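Local coordinates for protein probable FAD-dependent oxidoreductase PA4991 (Pseudomonas aeruginosa PAO1, PDB 5EZ7) that binds one FAD per subunit and probably works as an FAD-dependent oxidoreductase of the DAO family, its physiological substrate still unknown, at residues Ile153-Val157 with Pro158-Arg162; Glu166-Gly169 with Asp170-Ala174; Asp133-Pro136 with Ala137-Asp140. One frame throughout, in Å; residues are numbered along the deposited sequence.

Contact 1 of 3, residues Ile153-Val157 with Pro158-Arg162; sequences IVFDV and PDLIR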
ATOM      1  N   ILE A 153      -1.902  13.668  -1.086  1.00 40.37           N
ATOM      2  CA  ILE A 153      -2.562  13.310  -2.341  1.00 39.90           C
ATOM      3  C   ILE A 153      -3.300  12.039  -2.067  1.00 36.74           C
ATOM      4  O   ILE A 153      -2.839  11.243  -1.221  1.00 36.11           O
ATOM      5  CB  ILE A 153      -1.569  12.862  -3.442  1.00 42.00           C
ATOM      6  CG1 ILE A 153      -0.342  13.738  -3.549  1.00 45.77           C
ATOM      7  CG2 ILE A 153      -2.236  12.825  -4.808  1.00 43.77           C
ATOM      8  CD1 ILE A 153       0.803  13.020  -4.256  1.00 45.56           C
ATOM      9  N   VAL A 154      -4.367  11.780  -2.827  1.00 34.12           N
ATOM     10  CA  VAL A 154      -5.050  10.476  -2.763  1.00 32.44           C
ATOM     11  C   VAL A 154      -5.120   9.784  -4.109  1.00 32.03           C
ATOM     12  O   VAL A 154      -5.733  10.296  -5.034  1.00 31.80           O
ATOM     13  CB  VAL A 154      -6.473  10.595  -2.224  1.00 31.82           C
ATOM     14  CG1 VAL A 154      -7.087   9.210  -2.044  1.00 29.70           C
ATOM     15  CG2 VAL A 154      -6.459  11.391  -0.924  1.00 32.33           C
ATOM     16  N   PHE A 155      -4.533   8.587  -4.158  1.00 32.10           N
ATOM     17  CA  PHE A 155      -4.321   7.823  -5.380  1.00 33.53           C
ATOM     18  C   PHE A 155      -5.443   6.827  -5.515  1.00 32.99           C
ATOM     19  O   PHE A 155      -5.902   6.321  -4.530  1.00 31.60           O
ATOM     20  CB  PHE A 155      -2.974   7.047  -5.340  1.00 33.69           C
ATOM     21  CG  PHE A 155      -1.826   7.765  -5.994  1.00 35.09           C
ATOM     22  CD1 PHE A 155      -1.224   8.839  -5.377  1.00 36.02           C
ATOM     23  CD2 PHE A 155      -1.342   7.373  -7.237  1.00 35.55           C
ATOM     24  CE1 PHE A 155      -0.162   9.536  -5.981  1.00 36.28           C
ATOM     25  CE2 PHE A 155      -0.292   8.071  -7.848  1.00 36.61           C
ATOM     26  CZ  PHE A 155       0.285   9.165  -7.222  1.00 36.54           C
ATOM     27  N   ASP A 156      -5.866   6.559  -6.741  1.00 35.21           N
ATOM     28  CA  ASP A 156      -6.676   5.372  -7.072  1.00 36.94           C
ATOM     29  C   ASP A 156      -5.696   4.193  -7.106  1.00 34.16           C
ATOM     30  O   ASP A 156      -4.953   4.017  -8.087  1.00 34.10           O
ATOM     31  CB  ASP A 156      -7.367   5.540  -8.452  1.00 41.29           C
ATOM     32  CG  ASP A 156      -8.167   4.291  -8.892  1.00 45.23           C
ATOM     33  OD1 ASP A 156      -8.333   3.378  -8.056  1.00 49.96           O
ATOM     34  OD2 ASP A 156      -8.645   4.224 -10.060  1.00 47.84           O
ATOM     35  N   VAL A 157      -5.687   3.407  -6.042  1.00 31.40           N
ATOM     36  CA  VAL A 157      -4.673   2.363  -5.859  1.00 29.85           C
ATOM     37  C   VAL A 157      -4.755   1.244  -6.899  1.00 29.45           C
ATOM     38  O   VAL A 157      -3.745   0.876  -7.471  1.00 29.65           O
ATOM     39  CB  VAL A 157      -4.621   1.792  -4.423  1.00 28.74           C
ATOM     40  CG1 VAL A 157      -3.566   0.706  -4.318  1.00 27.95           C
ATOM     41  CG2 VAL A 157      -4.271   2.902  -3.429  1.00 29.88           C
ATOM     42  N   PRO A 158      -5.949   0.714  -7.162  1.00 29.38           N
ATOM     43  CA  PRO A 158      -5.989  -0.264  -8.252  1.00 29.10           C
ATOM     44  C   PRO A 158      -5.340   0.225  -9.583  1.00 29.77           C
ATOM     45  O   PRO A 158      -4.644  -0.543 -10.250  1.00 30.06           O
ATOM     46  CB  PRO A 158      -7.472  -0.511  -8.463  1.00 29.51           C
ATOM     47  CG  PRO A 158      -8.177   0.057  -7.265  1.00 30.07           C
ATOM     48  CD  PRO A 158      -7.216   0.810  -6.408  1.00 29.31           C
ATOM     49  N   ASP A 159      -5.587   1.471  -9.956  1.00 29.84           N
ATOM     50  CA  ASP A 159      -4.970   2.046 -11.133  1.00 31.05           C
ATOM     51  C   ASP A 159      -3.436   2.281 -10.980  1.00 30.28           C
ATOM     52  O   ASP A 159      -2.694   2.214 -11.954  1.00 28.46           O
ATOM     53  CB  ASP A 159      -5.667   3.337 -11.472  1.00 32.90           C
ATOM     54  CG  ASP A 159      -5.348   3.807 -12.844  1.00 35.71           C
ATOM     55  OD1 ASP A 159      -5.601   3.020 -13.799  1.00 35.70           O
ATOM     56  OD2 ASP A 159      -4.802   4.943 -12.959  1.00 37.80           O
ATOM     57  N   LEU A 160      -2.985   2.537  -9.748  1.00 29.62           N
ATOM     58  CA  LEU A 160      -1.551   2.633  -9.441  1.00 29.35           C
ATOM     59  C   LEU A 160      -0.825   1.312  -9.662  1.00 29.12           C
ATOM     60  O   LEU A 160       0.282   1.245 -10.259  1.00 27.66           O
ATOM     61  CB  LEU A 160      -1.354   3.085  -8.009  1.00 28.78           C
ATOM     62  CG  LEU A 160       0.074   3.027  -7.464  1.00 29.31           C
ATOM     63  CD1 LEU A 160       1.065   3.893  -8.261  1.00 30.00           C
ATOM     64  CD2 LEU A 160       0.016   3.430  -6.011  1.00 29.11           C
ATOM     65  N   ILE A 161      -1.475   0.269  -9.162  1.00 28.16           N
ATOM     66  CA  ILE A 161      -0.994  -1.105  -9.263  1.00 27.78           C
ATOM     67  C   ILE A 161      -0.945  -1.613 -10.653  1.00 27.64           C
ATOM     68  O   ILE A 161       0.013  -2.299 -10.985  1.00 26.05           O
ATOM     69  CB  ILE A 161      -1.873  -2.021  -8.387  1.00 27.27           C
ATOM     70  CG1 ILE A 161      -1.384  -1.861  -6.968  1.00 27.70           C
ATOM     71  CG2 ILE A 161      -1.787  -3.489  -8.761  1.00 27.20           C
ATOM     72  CD1 ILE A 161      -2.525  -1.894  -6.046  1.00 30.64           C
ATOM     73  N   ARG A 162      -1.979  -1.285 -11.432  1.00 28.74           N
ATOM     74  CA  ARG A 162      -2.028  -1.592 -12.875  1.00 31.87           C
ATOM     75  C   ARG A 162      -0.782  -1.019 -13.598  1.00 31.06           C
ATOM     76  O   ARG A 162      -0.112  -1.713 -14.319  1.00 30.73           O
ATOM     77  CB  ARG A 162      -3.343  -1.082 -13.529  1.00 34.95           C
ATOM     78  CG  ARG A 162      -3.232  -0.908 -15.061  1.00 39.66           C
ATOM     79  CD  ARG A 162      -4.109   0.165 -15.681  1.00 43.77           C
ATOM     80  NE  ARG A 162      -3.859   1.519 -15.182  1.00 46.30           N
ATOM     81  CZ  ARG A 162      -2.955   2.390 -15.646  1.00 48.15           C
ATOM     82  NH1 ARG A 162      -2.122   2.080 -16.670  1.00 48.65           N
ATOM     83  NH2 ARG A 162      -2.876   3.595 -15.056  1.00 47.50           N
TER
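Leu160 N donates to Asp156 O at 3.0 Å, and Ile161 N to Val157 O at 2.9 Å with a nearly straight N-H (167°). These two backbone bonds open helix 157-168, directly after the short strand 153-155, and Asp156 stands at the N-cap. With CG anti to its backbone N (chi1 177°), the carboxylate of Asp156 reaches over the first turn at about a right angle to the residues it meets: OD1 lies 3.2 Å from Pro158 CD, and OD2 rests on the CB of Asp159. One turn on, Arg162 grips Asp159 side-on, its NE 2.7 Å from Asp159 OD1 and its NH2 3.2 Å from Asp159 OD2, both nitrogens coming from above the carboxylate plane. Asp159 OD2 also accepts from the backbone N of Arg95, and Arg162 NH1 continues to Glu166.

The apolar side is closely packed. Val157 crosses Ile161 obliquely, Val157 CG1 to Ile161 CD1 3.3 Å, while Leu160 CD2 lies 4.3 Å from Phe155 CD2, oblique to the ring; the ring stands edge-to-face with Trp79. Val157 brings hydrocarbon to Gly51 and Leu347, both FAD-binding residues, its side chain about 7 Å from the FAD at the nearest atoms. The amino end of the helix would probably favour the charged form of the two carboxylates, and Arg162 probably offsets part of their mutual repulsion.

Contact 2 of 3, residues Glu166-Gly169 with Asp170-Ala174; sequences ELAG and DSLLA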
ATOM      1  N   GLU A 166       2.421  -2.789 -15.387  1.00 33.46           N
ATOM      2  CA  GLU A 166       2.924  -2.480 -16.732  1.00 34.83           C
ATOM      3  C   GLU A 166       4.438  -2.248 -16.726  1.00 33.74           C
ATOM      4  O   GLU A 166       5.178  -2.808 -17.549  1.00 32.80           O
ATOM      5  CB  GLU A 166       2.216  -1.246 -17.322  1.00 38.73           C
ATOM      6  CG  GLU A 166       0.874  -1.569 -17.993  1.00 43.27           C
ATOM      7  CD  GLU A 166      -0.074  -0.380 -18.189  1.00 48.25           C
ATOM      8  OE1 GLU A 166       0.288   0.791 -17.871  1.00 50.82           O
ATOM      9  OE2 GLU A 166      -1.221  -0.633 -18.659  1.00 52.47           O
ATOM     10  N   LEU A 167       4.900  -1.425 -15.785  1.00 31.97           N
ATOM     11  CA  LEU A 167       6.357  -1.140 -15.632  1.00 31.07           C
ATOM     12  C   LEU A 167       7.207  -2.359 -15.294  1.00 30.12           C
ATOM     13  O   LEU A 167       8.409  -2.334 -15.495  1.00 29.24           O
ATOM     14  CB  LEU A 167       6.589  -0.055 -14.570  1.00 29.70           C
ATOM     15  CG  LEU A 167       6.088   1.330 -14.981  1.00 30.26           C
ATOM     16  CD1 LEU A 167       6.193   2.288 -13.816  1.00 29.83           C
ATOM     17  CD2 LEU A 167       6.844   1.867 -16.174  1.00 31.33           C
ATOM     18  N   ALA A 168       6.566  -3.407 -14.757  1.00 29.58           N
ATOM     19  CA  ALA A 168       7.212  -4.679 -14.476  1.00 28.82           C
ATOM     20  C   ALA A 168       7.566  -5.402 -15.721  1.00 30.15           C
ATOM     21  O   ALA A 168       8.459  -6.232 -15.685  1.00 29.15           O
ATOM     22  CB  ALA A 168       6.316  -5.577 -13.649  1.00 27.68           C
ATOM     23  N   GLY A 169       6.822  -5.157 -16.797  1.00 32.84           N
ATOM     24  CA  GLY A 169       7.032  -5.885 -18.064  1.00 35.52           C
ATOM     25  C   GLY A 169       6.891  -7.403 -17.882  1.00 36.96           C
ATOM     26  O   GLY A 169       5.912  -7.887 -17.293  1.00 36.75           O
ATOM     27  N   ASP A 170       7.916  -8.135 -18.317  1.00 39.00           N
ATOM     28  CA  ASP A 170       7.936  -9.609 -18.272  1.00 40.64           C
ATOM     29  C   ASP A 170       8.464 -10.198 -16.962  1.00 37.06           C
ATOM     30  O   ASP A 170       8.554 -11.427 -16.830  1.00 36.17           O
ATOM     31  CB  ASP A 170       8.775 -10.158 -19.432  1.00 45.35           C
ATOM     32  CG  ASP A 170      10.159  -9.535 -19.485  1.00 50.71           C
ATOM     33  OD1 ASP A 170      10.197  -8.278 -19.391  1.00 57.51           O
ATOM     34  OD2 ASP A 170      11.181 -10.255 -19.633  1.00 52.11           O
ATOM     35  N   SER A 171       8.788  -9.351 -15.988  1.00 33.98           N
ATOM     36  CA  SER A 171       9.331  -9.836 -14.717  1.00 32.68           C
ATOM     37  C   SER A 171       8.310 -10.594 -13.853  1.00 31.36           C
ATOM     38  O   SER A 171       8.701 -11.308 -12.934  1.00 30.17           O
ATOM     39  CB  SER A 171       9.970  -8.682 -13.905  1.00 32.02           C
ATOM     40  OG  SER A 171       9.049  -7.682 -13.504  1.00 29.77           O
ATOM     41  N   LEU A 172       7.017 -10.447 -14.143  1.00 31.29           N
ATOM     42  CA  LEU A 172       5.987 -10.934 -13.238  1.00 31.03           C
ATOM     43  C   LEU A 172       5.729 -12.429 -13.297  1.00 31.87           C
ATOM     44  O   LEU A 172       5.403 -12.968 -14.358  1.00 36.83           O
ATOM     45  CB  LEU A 172       4.684 -10.223 -13.512  1.00 30.90           C
ATOM     46  CG  LEU A 172       4.668  -8.730 -13.294  1.00 29.88           C
ATOM     47  CD1 LEU A 172       3.273  -8.233 -13.682  1.00 30.16           C
ATOM     48  CD2 LEU A 172       5.024  -8.381 -11.865  1.00 27.95           C
ATOM     49  N   LEU A 173       5.787 -13.077 -12.137  1.00 30.36           N
ATOM     50  CA  LEU A 173       5.593 -14.500 -12.049  1.00 30.37           C
ATOM     51  C   LEU A 173       4.611 -14.893 -10.939  1.00 30.49           C
ATOM     52  O   LEU A 173       4.852 -14.650  -9.750  1.00 29.64           O
ATOM     53  CB  LEU A 173       6.936 -15.177 -11.809  1.00 30.10           C
ATOM     54  CG  LEU A 173       6.882 -16.689 -11.566  1.00 30.58           C
ATOM     55  CD1 LEU A 173       6.340 -17.489 -12.740  1.00 31.98           C
ATOM     56  CD2 LEU A 173       8.275 -17.136 -11.221  1.00 30.93           C
ATOM     57  N   ALA A 174       3.524 -15.543 -11.346  1.00 31.18           N
ATOM     58  CA  ALA A 174       2.690 -16.308 -10.430  1.00 32.03           C
ATOM     59  C   ALA A 174       3.437 -17.543  -9.942  1.00 33.13           C
ATOM     60  O   ALA A 174       3.713 -18.430 -10.724  1.00 33.71           O
ATOM     61  CB  ALA A 174       1.367 -16.731 -11.101  1.00 32.37           C
TER
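Ser171 turns back on Ala168 and bonds its carbonyl twice. Ser171 OG donates to Ala168 O at 2.7 Å, and Ser171 N reaches the same oxygen at 3.2 Å with an N-H angle of 160°. Both donors approach from one face of the carbonyl plane: the hydroxyl is tilted from that plane by 25°, and the amide stands further above it. The hydroxyl owes its position to chi1 of 64°, which sets OG between the backbone N and the carbonyl carbon and folds it over the end of the helix. Ser171 OG is also bonded to Asn23 ND2, so one small group ties a carbonyl near the end of helix 157-168 to helix 17-28.

Just before, Gly169 N bonds to Glu166 O at 3.0 Å. Gly169 then leaves the helical conformation with a positive phi. Asp170, exposed on the turn, has a long and weak ion pair between its OD1 and Arg27 NH2. Next to the polar bonds, the CB of Ala168 packs against the branch of Leu172, with CG and CD2 each at 3.6 Å.

In the strand, Ser171 and Leu173 both bond Leu35 through the backbone, and Leu173 also bonds Glu37, an FAD-binding residue. A helix that leaves through a glycine and turns tightly into a strand parallel to 33-37 is consistent with a helix-to-strand connection of the Rossmann-type FAD-binding fold, strand 172-174 being the outer strand next to 33-37.

Contact 3 of 3, residues Asp133-Pro136 with Ala137-Asp140; sequences DLPP and ALRD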
ATOM      1  N   ASP A 133     -13.824  26.135  -2.700  1.00 62.67           N
ATOM      2  CA  ASP A 133     -12.575  25.412  -2.376  1.00 59.53           C
ATOM      3  C   ASP A 133     -12.820  24.220  -1.402  1.00 56.24           C
ATOM      4  O   ASP A 133     -11.938  23.332  -1.285  1.00 52.38           O
ATOM      5  CB  ASP A 133     -11.520  26.321  -1.732  1.00 61.66           C
ATOM      6  CG  ASP A 133     -10.852  27.285  -2.720  1.00 64.03           C
ATOM      7  OD1 ASP A 133     -11.486  28.301  -3.076  1.00 65.04           O
ATOM      8  OD2 ASP A 133      -9.666  27.051  -3.084  1.00 62.97           O
ATOM      9  N   LEU A 134     -13.967  24.221  -0.675  1.00 54.53           N
ATOM     10  CA  LEU A 134     -14.303  23.099   0.239  1.00 51.03           C
ATOM     11  C   LEU A 134     -14.604  21.866  -0.541  1.00 47.19           C
ATOM     12  O   LEU A 134     -15.177  21.971  -1.622  1.00 46.06           O
ATOM     13  CB  LEU A 134     -15.528  23.375   1.094  1.00 52.11           C
ATOM     14  CG  LEU A 134     -15.321  24.428   2.188  1.00 54.85           C
ATOM     15  CD1 LEU A 134     -16.625  25.090   2.625  1.00 55.67           C
ATOM     16  CD2 LEU A 134     -14.574  23.809   3.367  1.00 53.90           C
ATOM     17  N   PRO A 135     -14.243  20.680   0.014  1.00 45.42           N
ATOM     18  CA  PRO A 135     -14.708  19.416  -0.609  1.00 43.55           C
ATOM     19  C   PRO A 135     -16.247  19.399  -0.781  1.00 44.31           C
ATOM     20  O   PRO A 135     -16.970  19.963   0.084  1.00 44.94           O
ATOM     21  CB  PRO A 135     -14.256  18.332   0.369  1.00 41.35           C
ATOM     22  CG  PRO A 135     -13.205  18.968   1.228  1.00 41.98           C
ATOM     23  CD  PRO A 135     -13.415  20.444   1.218  1.00 44.16           C
ATOM     24  N   PRO A 136     -16.742  18.802  -1.895  1.00 44.10           N
ATOM     25  CA  PRO A 136     -18.185  18.751  -2.183  1.00 44.18           C
ATOM     26  C   PRO A 136     -19.087  18.368  -0.991  1.00 42.81           C
ATOM     27  O   PRO A 136     -20.117  19.004  -0.762  1.00 43.38           O
ATOM     28  CB  PRO A 136     -18.259  17.692  -3.291  1.00 43.63           C
ATOM     29  CG  PRO A 136     -16.993  17.901  -4.058  1.00 43.70           C
ATOM     30  CD  PRO A 136     -15.959  18.186  -2.999  1.00 43.65           C
ATOM     31  N   ALA A 137     -18.660  17.362  -0.227  1.00 40.92           N
ATOM     32  CA  ALA A 137     -19.396  16.877   0.940  1.00 40.22           C
ATOM     33  C   ALA A 137     -19.469  17.867   2.128  1.00 41.31           C
ATOM     34  O   ALA A 137     -20.233  17.633   3.064  1.00 41.04           O
ATOM     35  CB  ALA A 137     -18.809  15.541   1.399  1.00 38.16           C
ATOM     36  N   LEU A 138     -18.659  18.929   2.107  1.00 42.30           N
ATOM     37  CA  LEU A 138     -18.676  19.972   3.132  1.00 43.80           C
ATOM     38  C   LEU A 138     -19.151  21.358   2.631  1.00 46.19           C
ATOM     39  O   LEU A 138     -18.997  22.358   3.340  1.00 46.58           O
ATOM     40  CB  LEU A 138     -17.261  20.096   3.700  1.00 43.39           C
ATOM     41  CG  LEU A 138     -16.629  18.860   4.304  1.00 40.84           C
ATOM     42  CD1 LEU A 138     -15.243  19.214   4.753  1.00 41.12           C
ATOM     43  CD2 LEU A 138     -17.429  18.366   5.491  1.00 40.70           C
ATOM     44  N   ARG A 139     -19.715  21.414   1.422  1.00 47.70           N
ATOM     45  CA  ARG A 139     -20.210  22.678   0.871  1.00 51.39           C
ATOM     46  C   ARG A 139     -21.503  23.144   1.481  1.00 52.46           C
ATOM     47  O   ARG A 139     -21.795  24.314   1.411  1.00 56.49           O
ATOM     48  CB  ARG A 139     -20.324  22.633  -0.656  1.00 52.76           C
ATOM     49  CG  ARG A 139     -19.043  23.081  -1.345  1.00 54.72           C
ATOM     50  CD  ARG A 139     -18.966  22.629  -2.794  1.00 56.13           C
ATOM     51  NE  ARG A 139     -17.573  22.493  -3.230  1.00 57.58           N
ATOM     52  CZ  ARG A 139     -17.166  21.861  -4.327  1.00 58.16           C
ATOM     53  NH1 ARG A 139     -18.027  21.270  -5.147  1.00 59.11           N
ATOM     54  NH2 ARG A 139     -15.868  21.808  -4.607  1.00 58.95           N
ATOM     55  N   ASP A 140     -22.253  22.243   2.094  1.00 52.16           N
ATOM     56  CA  ASP A 140     -23.523  22.550   2.756  1.00 53.97           C
ATOM     57  C   ASP A 140     -23.456  23.731   3.739  1.00 57.24           C
ATOM     58  O   ASP A 140     -22.417  23.975   4.360  1.00 57.95           O
ATOM     59  CB  ASP A 140     -24.034  21.302   3.505  1.00 51.96           C
ATOM     60  CG  ASP A 140     -25.528  21.370   3.811  1.00 52.62           C
ATOM     61  OD1 ASP A 140     -26.317  21.042   2.893  1.00 52.45           O
ATOM     62  OD2 ASP A 140     -25.893  21.760   4.946  1.00 51.19           O
TER
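Arg139 and Pro136 lie side by side, pointing the same way, and with Leu138 they carry most of this turn. The arginine is extended from CG to NE and runs back across the loop, so that one face of its guanidinium covers the proline: Pro136 CA sits 3.7 Å above the plane, offset toward the rim, and Pro136 CG comes to 3.7 Å from Arg139 NH1. The carbonyl oxygen of Leu134 is met by two nitrogens of the same group, Arg139 NE at 2.9 Å and Arg139 NH2 at 3.1 Å from Leu134 O. Both bonds are weak, with N-H angles below 130°. Arg139 NH2 has a further weak bond to Glu132 O, so two backbone carbonyls share the guanidinium.

Two main-chain bonds form the turn itself. Leu138 N donates to Pro135 O at 2.8 Å, and Arg139 N to Pro136 O at 3.3 Å, each from well above the carbonyl plane; they mark two consecutive beta turns, consistent with type I. Leu138 has CG anti to its carbonyl carbon (chi1 -58°), which brings CD1 obliquely across to the Pro135 ring, 4.1 Å from its CG. On the flank, Leu134 CD1 touches Leu138 O at 3.7 Å.

The turn belongs to the loop between strands 127-129 and 146-149. Its inner side rests on strand 102-105, where Pro135 meets Tyr102 and Leu138 meets Trp104. Leu138 also touches Leu300, just beyond helix 285-299; Ala137 O accepts from Trp302 NE1, and Pro136 packs on Pro241.

How the contacts relate
Along the chain contact 3 comes first, then contact 1, then contact 2. Contacts 1 and 2 lie at the two ends of helix 157-168, their centres about 18 Å apart. Through this one helix they connect the three-stranded sheet of 153-155, next to the flavin, with strand 172-174 at the margin of the six-stranded, Rossmann-type FAD-binding sheet. Contact 3 belongs instead to a loop of the other, eight-stranded sheet, its centre about 23 Å from the centre of contact 1 and about 41 Å from that of contact 2, beyond the chain's centre from contact 2 and away from the cofactor-binding residues.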